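Local structure of proteasome accessory factor B/C (PafBC) (Paenarthrobacter aurescens, 6SJ9) at residues 152-157 / 183-188; 189-194 / 206-211; 341-346 / 579-584. The protein probably acts as a transcriptional regulator of the bacterial DNA damage response, combining winged helix-turn-helix modules with WYL domains. All blocks are in the same frame, centred on the assembly; numbering follows the deposited sequence.

Contact 1: residues 152-157 / 183-188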
# COMPACT_ATOMS: atom_id res chain seq x y z
N ASP A 152 0.27 -21.03 4.63
CA ASP A 152 -0.04 -22.40 5.05
C ASP A 152 -1.14 -23.01 4.20
O ASP A 152 -1.03 -24.16 3.75
CB ASP A 152 -0.42 -22.43 6.53
CG ASP A 152 0.76 -22.19 7.40
OD1 ASP A 152 1.91 -22.58 7.03
OD2 ASP A 152 0.53 -21.67 8.50
N VAL A 153 -2.18 -22.22 3.90
CA VAL A 153 -3.24 -22.71 3.02
C VAL A 153 -2.69 -22.98 1.63
O VAL A 153 -2.97 -24.02 1.03
CB VAL A 153 -4.42 -21.71 2.97
CG1 VAL A 153 -5.42 -22.11 1.85
CG2 VAL A 153 -5.15 -21.77 4.30
N VAL A 154 -1.89 -22.05 1.09
CA VAL A 154 -1.27 -22.24 -0.22
C VAL A 154 -0.38 -23.49 -0.22
O VAL A 154 -0.32 -24.23 -1.20
CB VAL A 154 -0.44 -20.98 -0.61
CG1 VAL A 154 0.46 -21.24 -1.76
CG2 VAL A 154 -1.38 -19.80 -1.02
N ALA A 155 0.39 -23.69 0.86
CA ALA A 155 1.26 -24.86 0.97
C ALA A 155 0.43 -26.13 1.09
O ALA A 155 0.71 -27.11 0.42
CB ALA A 155 2.22 -24.71 2.20
N ALA A 156 -0.64 -26.08 1.87
CA ALA A 156 -1.52 -27.24 1.99
C ALA A 156 -2.09 -27.66 0.63
O ALA A 156 -2.11 -28.84 0.28
CB ALA A 156 -2.63 -26.90 2.98
N MSE A 157 -2.54 -26.69 -0.15
CA MSE A 157 -3.14 -27.04 -1.45
C MSE A 157 -2.08 -27.54 -2.39
O MSE A 157 -2.36 -28.43 -3.18
CB MSE A 157 -3.85 -25.81 -2.11
CG MSE A 157 -4.84 -25.12 -1.23
SE MSE A 157 -6.00 -23.78 -2.27
CE MSE A 157 -4.64 -22.33 -2.29
N TRP A 183 -9.96 -25.87 -0.65
CA TRP A 183 -10.20 -25.73 -2.09
C TRP A 183 -9.79 -24.39 -2.64
O TRP A 183 -9.39 -24.28 -3.81
CB TRP A 183 -11.67 -25.93 -2.43
CG TRP A 183 -12.22 -27.26 -2.08
CD1 TRP A 183 -11.55 -28.34 -1.59
CD2 TRP A 183 -13.60 -27.65 -2.20
NE1 TRP A 183 -12.44 -29.40 -1.41
CE2 TRP A 183 -13.71 -28.98 -1.75
CE3 TRP A 183 -14.75 -26.99 -2.61
CZ2 TRP A 183 -14.93 -29.68 -1.74
CZ3 TRP A 183 -15.96 -27.69 -2.59
CH2 TRP A 183 -16.03 -29.02 -2.17
N GLY A 184 -9.89 -23.35 -1.83
CA GLY A 184 -9.54 -22.04 -2.34
C GLY A 184 -9.57 -20.98 -1.28
O GLY A 184 -10.17 -21.15 -0.21
N LEU A 185 -8.85 -19.91 -1.56
CA LEU A 185 -8.90 -18.67 -0.84
C LEU A 185 -9.60 -17.62 -1.70
O LEU A 185 -9.51 -17.63 -2.93
CB LEU A 185 -7.51 -18.19 -0.50
CG LEU A 185 -6.74 -19.02 0.54
CD1 LEU A 185 -5.30 -18.71 0.39
CD2 LEU A 185 -7.22 -18.63 1.94
N GLY A 186 -10.27 -16.68 -1.05
CA GLY A 186 -11.05 -15.73 -1.80
C GLY A 186 -11.27 -14.44 -1.03
O GLY A 186 -11.22 -14.41 0.21
N SER A 187 -11.48 -13.37 -1.78
CA SER A 187 -11.68 -12.05 -1.22
C SER A 187 -13.02 -11.53 -1.71
O SER A 187 -13.27 -11.51 -2.91
CB SER A 187 -10.58 -11.09 -1.67
OG SER A 187 -10.65 -9.93 -0.90
N ARG A 188 -13.92 -11.24 -0.80
CA ARG A 188 -15.10 -10.46 -1.15
C ARG A 188 -15.33 -9.42 -0.07
O ARG A 188 -15.26 -9.73 1.12
CB ARG A 188 -16.34 -11.29 -1.44
CG ARG A 188 -16.34 -11.71 -2.89
CD ARG A 188 -16.88 -13.10 -3.06
NE ARG A 188 -16.89 -13.56 -4.45
CZ ARG A 188 -15.83 -13.64 -5.27
NH1 ARG A 188 -14.61 -13.26 -4.87
NH2 ARG A 188 -16.00 -14.14 -6.50

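Contact 2: residues 189-194 / 206-211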
# COMPACT_ATOMS: atom_id res chain seq x y z
N PHE A 189 -15.64 -8.19 -0.52
CA PHE A 189 -15.87 -7.05 0.36
C PHE A 189 -14.60 -6.68 1.13
O PHE A 189 -14.66 -6.20 2.26
CB PHE A 189 -17.01 -7.35 1.33
CG PHE A 189 -18.13 -8.15 0.72
CD1 PHE A 189 -18.90 -7.63 -0.31
CD2 PHE A 189 -18.39 -9.45 1.15
CE1 PHE A 189 -19.94 -8.38 -0.88
CE2 PHE A 189 -19.42 -10.21 0.58
CZ PHE A 189 -20.20 -9.67 -0.43
N GLY A 190 -13.44 -6.86 0.49
CA GLY A 190 -12.16 -6.62 1.12
C GLY A 190 -11.67 -7.72 2.05
O GLY A 190 -10.48 -7.72 2.41
N GLN A 191 -12.51 -8.70 2.41
CA GLN A 191 -12.19 -9.69 3.44
C GLN A 191 -11.93 -11.07 2.85
O GLN A 191 -12.62 -11.50 1.93
CB GLN A 191 -13.36 -9.78 4.44
CG GLN A 191 -13.59 -8.48 5.23
CD GLN A 191 -12.28 -7.94 5.81
OE1 GLN A 191 -11.67 -7.01 5.26
NE2 GLN A 191 -11.83 -8.53 6.93
N TRP A 192 -10.97 -11.79 3.45
CA TRP A 192 -10.50 -13.04 2.89
C TRP A 192 -11.16 -14.25 3.54
O TRP A 192 -11.39 -14.29 4.76
CB TRP A 192 -8.99 -13.16 3.02
CG TRP A 192 -8.22 -12.39 1.98
CD1 TRP A 192 -7.78 -11.08 2.07
CD2 TRP A 192 -7.84 -12.85 0.69
NE1 TRP A 192 -7.10 -10.74 0.92
CE2 TRP A 192 -7.14 -11.79 0.05
CE3 TRP A 192 -8.04 -14.05 -0.00
CZ2 TRP A 192 -6.62 -11.90 -1.25
CZ3 TRP A 192 -7.51 -14.16 -1.30
CH2 TRP A 192 -6.81 -13.08 -1.91
N TYR A 193 -11.41 -15.25 2.73
CA TYR A 193 -12.14 -16.45 3.11
C TYR A 193 -11.36 -17.65 2.61
O TYR A 193 -10.74 -17.59 1.55
CB TYR A 193 -13.52 -16.51 2.47
CG TYR A 193 -14.44 -15.37 2.86
CD1 TYR A 193 -14.29 -14.11 2.29
CD2 TYR A 193 -15.44 -15.55 3.81
CE1 TYR A 193 -15.15 -13.06 2.66
CE2 TYR A 193 -16.29 -14.51 4.18
CZ TYR A 193 -16.13 -13.27 3.60
OH TYR A 193 -16.97 -12.23 3.98
N LEU A 194 -11.50 -18.76 3.34
CA LEU A 194 -11.09 -20.10 2.92
C LEU A 194 -12.36 -20.89 2.61
O LEU A 194 -13.34 -20.86 3.38
CB LEU A 194 -10.31 -20.77 4.05
CG LEU A 194 -10.09 -22.29 3.87
CD1 LEU A 194 -9.08 -22.65 2.76
CD2 LEU A 194 -9.67 -22.88 5.19
N VAL A 206 -17.39 -22.29 4.23
CA VAL A 206 -16.62 -21.08 4.04
C VAL A 206 -16.22 -20.54 5.40
O VAL A 206 -17.03 -20.47 6.33
CB VAL A 206 -17.41 -20.04 3.23
CG1 VAL A 206 -16.47 -18.94 2.80
CG2 VAL A 206 -18.04 -20.70 2.02
N PHE A 207 -14.94 -20.22 5.54
CA PHE A 207 -14.35 -19.74 6.77
C PHE A 207 -13.77 -18.35 6.54
O PHE A 207 -12.95 -18.16 5.64
CB PHE A 207 -13.23 -20.71 7.18
CG PHE A 207 -13.71 -22.12 7.37
CD1 PHE A 207 -14.34 -22.52 8.56
CD2 PHE A 207 -13.61 -23.03 6.35
CE1 PHE A 207 -14.79 -23.82 8.74
CE2 PHE A 207 -14.02 -24.35 6.52
CZ PHE A 207 -14.62 -24.74 7.70
N ARG A 208 -14.16 -17.38 7.37
CA ARG A 208 -13.50 -16.08 7.35
C ARG A 208 -12.14 -16.15 8.04
O ARG A 208 -12.05 -16.67 9.15
CB ARG A 208 -14.35 -14.99 8.00
CG ARG A 208 -15.81 -14.98 7.65
CD ARG A 208 -16.50 -13.81 8.42
NE ARG A 208 -15.70 -12.59 8.25
CZ ARG A 208 -15.91 -11.65 7.34
NH1 ARG A 208 -15.09 -10.59 7.27
NH2 ARG A 208 -16.90 -11.78 6.47
N LEU A 209 -11.08 -15.73 7.37
CA LEU A 209 -9.74 -15.83 7.96
C LEU A 209 -9.67 -15.08 9.29
O LEU A 209 -9.08 -15.59 10.26
CB LEU A 209 -8.68 -15.29 7.00
CG LEU A 209 -7.86 -16.26 6.16
CD1 LEU A 209 -8.76 -17.10 5.32
CD2 LEU A 209 -6.86 -15.53 5.24
N SER A 210 -10.37 -13.94 9.38
CA SER A 210 -10.33 -13.14 10.61
C SER A 210 -10.92 -13.89 11.80
O SER A 210 -10.60 -13.56 12.94
CB SER A 210 -11.05 -11.81 10.41
OG SER A 210 -12.46 -11.97 10.29
N ARG A 211 -11.76 -14.92 11.57
CA ARG A 211 -12.38 -15.66 12.66
C ARG A 211 -11.61 -16.92 13.08
O ARG A 211 -12.11 -17.68 13.92
CB ARG A 211 -13.81 -16.02 12.30
CG ARG A 211 -14.69 -14.77 11.92
CD ARG A 211 -16.06 -14.90 12.54
NE ARG A 211 -16.04 -14.54 13.96
CZ ARG A 211 -16.91 -14.96 14.88
NH1 ARG A 211 -17.91 -15.80 14.58
NH2 ARG A 211 -16.77 -14.55 16.14
O HOH W 1 -11.24 -12.54 7.04

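Contact 3: residues 341-346 / 579-584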
# COMPACT_ATOMS: atom_id res chain seq x y z
N ARG A 341 11.64 -11.48 2.76
CA ARG A 341 11.38 -10.65 1.58
C ARG A 341 12.39 -9.51 1.51
O ARG A 341 12.66 -8.85 2.51
CB ARG A 341 9.96 -10.08 1.67
CG ARG A 341 9.56 -9.12 0.53
CD ARG A 341 8.10 -8.54 0.81
NE ARG A 341 7.19 -9.68 0.86
CZ ARG A 341 6.04 -9.67 1.55
NH1 ARG A 341 5.70 -8.58 2.21
NH2 ARG A 341 5.24 -10.74 1.57
N LYS A 342 12.95 -9.29 0.31
CA LYS A 342 13.88 -8.17 0.08
C LYS A 342 13.11 -6.89 -0.22
O LYS A 342 11.98 -6.92 -0.71
CB LYS A 342 14.83 -8.44 -1.10
CG LYS A 342 15.70 -9.65 -0.99
CD LYS A 342 16.88 -9.55 -2.00
CE LYS A 342 17.84 -10.74 -1.90
NZ LYS A 342 18.42 -11.14 -3.23
N ARG A 343 13.75 -5.76 0.07
CA ARG A 343 13.20 -4.45 -0.26
C ARG A 343 12.84 -4.36 -1.74
O ARG A 343 13.65 -4.67 -2.61
CB ARG A 343 14.19 -3.34 0.11
CG ARG A 343 14.25 -3.07 1.62
CD ARG A 343 15.48 -2.26 2.02
NE ARG A 343 15.45 -2.20 3.46
CZ ARG A 343 14.72 -1.35 4.16
NH1 ARG A 343 14.00 -0.42 3.54
NH2 ARG A 343 14.75 -1.40 5.49
N THR A 344 11.60 -4.00 -2.00
CA THR A 344 11.07 -4.10 -3.36
C THR A 344 11.88 -3.29 -4.35
O THR A 344 12.17 -2.12 -4.10
CB THR A 344 9.63 -3.63 -3.30
OG1 THR A 344 9.00 -4.39 -2.25
CG2 THR A 344 8.89 -3.88 -4.66
N SER A 345 12.24 -3.91 -5.46
CA SER A 345 13.00 -3.27 -6.53
C SER A 345 12.10 -2.80 -7.67
O SER A 345 10.93 -3.14 -7.78
CB SER A 345 14.04 -4.25 -7.10
OG SER A 345 13.36 -5.35 -7.67
N GLU A 346 12.70 -2.03 -8.57
CA GLU A 346 11.99 -1.62 -9.79
C GLU A 346 11.65 -2.83 -10.67
O GLU A 346 10.57 -2.88 -11.25
CB GLU A 346 12.83 -0.59 -10.55
CG GLU A 346 12.92 0.71 -9.75
CD GLU A 346 13.60 1.87 -10.51
OE1 GLU A 346 14.36 1.58 -11.45
OE2 GLU A 346 13.33 3.04 -10.21
N PHE A 579 11.76 2.37 -1.30
CA PHE A 579 12.04 1.19 -0.50
C PHE A 579 13.48 1.11 0.05
O PHE A 579 13.80 0.16 0.79
CB PHE A 579 11.71 -0.05 -1.33
CG PHE A 579 10.23 -0.19 -1.66
CD1 PHE A 579 9.71 0.39 -2.79
CD2 PHE A 579 9.36 -0.82 -0.77
CE1 PHE A 579 8.37 0.26 -3.12
CE2 PHE A 579 7.99 -0.99 -1.09
CZ PHE A 579 7.49 -0.43 -2.27
N THR A 580 14.36 2.05 -0.28
CA THR A 580 15.73 2.00 0.27
C THR A 580 15.70 2.27 1.78
O THR A 580 14.82 2.97 2.26
CB THR A 580 16.65 3.01 -0.42
OG1 THR A 580 16.10 4.32 -0.36
CG2 THR A 580 16.84 2.65 -1.88
N PRO A 581 16.62 1.68 2.55
CA PRO A 581 16.68 2.02 3.99
C PRO A 581 16.87 3.52 4.14
O PRO A 581 17.58 4.13 3.34
CB PRO A 581 17.87 1.23 4.53
CG PRO A 581 18.57 0.69 3.40
CD PRO A 581 17.71 0.75 2.17
N GLY A 582 16.14 4.11 5.10
CA GLY A 582 16.23 5.54 5.38
C GLY A 582 17.37 5.90 6.35
O GLY A 582 17.76 5.13 7.22
N GLU A 583 17.89 7.12 6.17
CA GLU A 583 18.95 7.61 7.04
C GLU A 583 18.54 7.61 8.51
O GLU A 583 19.35 7.37 9.39
CB GLU A 583 19.32 9.03 6.59
CG GLU A 583 20.36 9.72 7.57
CD GLU A 583 21.76 9.08 7.48
OE1 GLU A 583 22.08 8.41 6.46
OE2 GLU A 583 22.54 9.21 8.44
N ASP A 584 17.26 7.85 8.78
CA ASP A 584 16.74 7.99 10.13
C ASP A 584 16.18 6.68 10.69
O ASP A 584 15.55 6.70 11.74
CB ASP A 584 15.63 9.06 10.14
CG ASP A 584 16.08 10.41 9.52
OD1 ASP A 584 17.24 10.84 9.68
OD2 ASP A 584 15.26 11.06 8.85

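Contact 1: residues 152-157 / 183-188
Val153 and Leu185 meet tip to tip where helix 147-159 lies over strand 175-188. The branch that does the touching is CG1 of Val153, which stands anti to the backbone N (chi1 170°) and comes within 3.6 Å of Leu185 CG, the fork of the leucine. Val154 adds a looser apolar touch, its CG2 lying 4.3 Å from Leu185 CD1, so Leu185 is met by two consecutive helix residues.

One turn along the helix from Val153, the contact changes from branched side chain to selenium against backbone. Met157, present as selenomethionine, sends its SE 3.8 Å from the carbonyl O of Trp183 and 3.9 Å from the amide N of Gly184. Trp183 and Gly184 both face Val195 on the next strand, a classic beta bulge. CB of Trp183 points away from the helix, and its indole meets Phe230.

The segment axes run roughly antiparallel, at 152°, and approach to 9.3 Å. This is a helix packed on the sheet of the first WYL domain, consistent with its Sm-like fold. Trp406 of strand 404-407 touches both Val154 and Met157, while Leu194 and Ile216 touch Val153. No hydrogen bond crosses between the two segments: helix and sheet are joined here by apolar contact and by selenium against a peptide, so the fit depends on shape rather than on paired polar groups.

Contact 2: residues 189-194 / 206-211
Three backbone hydrogen bonds tie Trp192 and Leu194 to Phe207 and Leu209. Leu194 and Phe207 form the antiparallel hydrogen-bonded pair, each amide N 2.8 Å from the other's carbonyl O. Tyr193 and Arg208 are the non-hydrogen-bonded pair beside it. Just past the strand end, Leu209 N still reaches Trp192 O at 3.0 Å, nearly straight at 171°, and that carbonyl also accepts from a water, which in turn takes the N-H of Ser210.

On the face carrying Tyr193 and Arg208, the two side chains run side by side in the same direction. Arg208 CG lies 3.5 Å from Tyr193 CE2, and the chain bends at chi3 (48°). The guanidinium plane is 78° from that of the ring. Val206 CG1 comes from the opposite side of the phenol's plane, 3.7 Å from Tyr193 CD2, so the ring is held between the two. An alanine in place of Tyr193 would probably open a gap beside Val206 and leave the aliphatic part of Arg208 freer to move. Gln191 CG lies at the edge of the Arg208 guanidinium, near its plane, 3.3 Å from NH1, and that nitrogen forms a salt bridge with Asp284.

The apolar contacts elsewhere are looser: Leu194 CD2 is 4.1 Å from Phe207 CD2, and Leu209 CD2 is 3.9 Å from Trp192 CB.

This is the hairpin of strands 191-198 and 203-208 in the WYL domain. Strand 175-188 pairs with the far side of 191-198, Phe165 and Tyr167 of strand 163-168 meet the Phe207 ring edge-to-face, and helix 285-294 touches Gln191 and Ser210.

Contact 3: residues 341-346 / 579-584
Thr344 lies over the ring of Phe579, its CB 3.7 Å from the ring centroid and only 7° off the normal, a centred CH-pi contact. The hydroxyl is turned over the same face: OG1, anti to the carbonyl carbon, is 3.7 Å from Phe579 CE2. The backbone of the threonine shares in the overlap, since its carbonyl O comes within 3.5 Å of Phe579 CB. Leu107 and Arg110 of helix 95-118 and the loop residue Tyr604 also touch this phenylalanine.

Arg343 works along the other part of the segment. Its chain is extended from CG to NE and passes the carbonyl of Phe579, after which NH1 turns back to donate to Phe579 O at 2.8 Å. The N-H points well at the oxygen, 164°, and that oxygen lies in the guanidinium plane; seen from the carbonyl, however, the donor sits above its plane, 41° out of it. Pro581 covers one face of the guanidinium, with CA 3.6 Å above the plane and set off toward the rim, and its CD lies 3.7 Å from Arg343 CD. The positive end also has a long, weak ion pair with Glu606, and Arg621 touches both Arg343 and Pro581.

Neither segment is regular helix or strand here. Ser345, the N-cap of helix 346-360, closes the first with its OG on Gln348 N. The contact joins two loops, one running into helix 346-360, within the PafC helix-turn-helix family region, the other into strand 586-592 of the second WCX region.

In the fold
Contacts 1 and 2 both involve one antiparallel sheet, and all four of their segments fall in the first WYL domain, with centres about 10 Å apart. Contact 1 closes where contact 2 opens in the chain: strand 175-188 turns into strand 191-198, and Gly186 O is 2.7 Å from Tyr193 N, a probable hydrogen bond between them. Contact 3 belongs to another part of the molecule, its centre about 29 Å from contact 1 and 31 Å from contact 2, with nearest atoms about 12 Å away in both cases. It lies across the chain's centre from contact 2. A thiocyanate ion, probably from crystallisation, rests about 4 Å from the Phe579 side chain in contact 3.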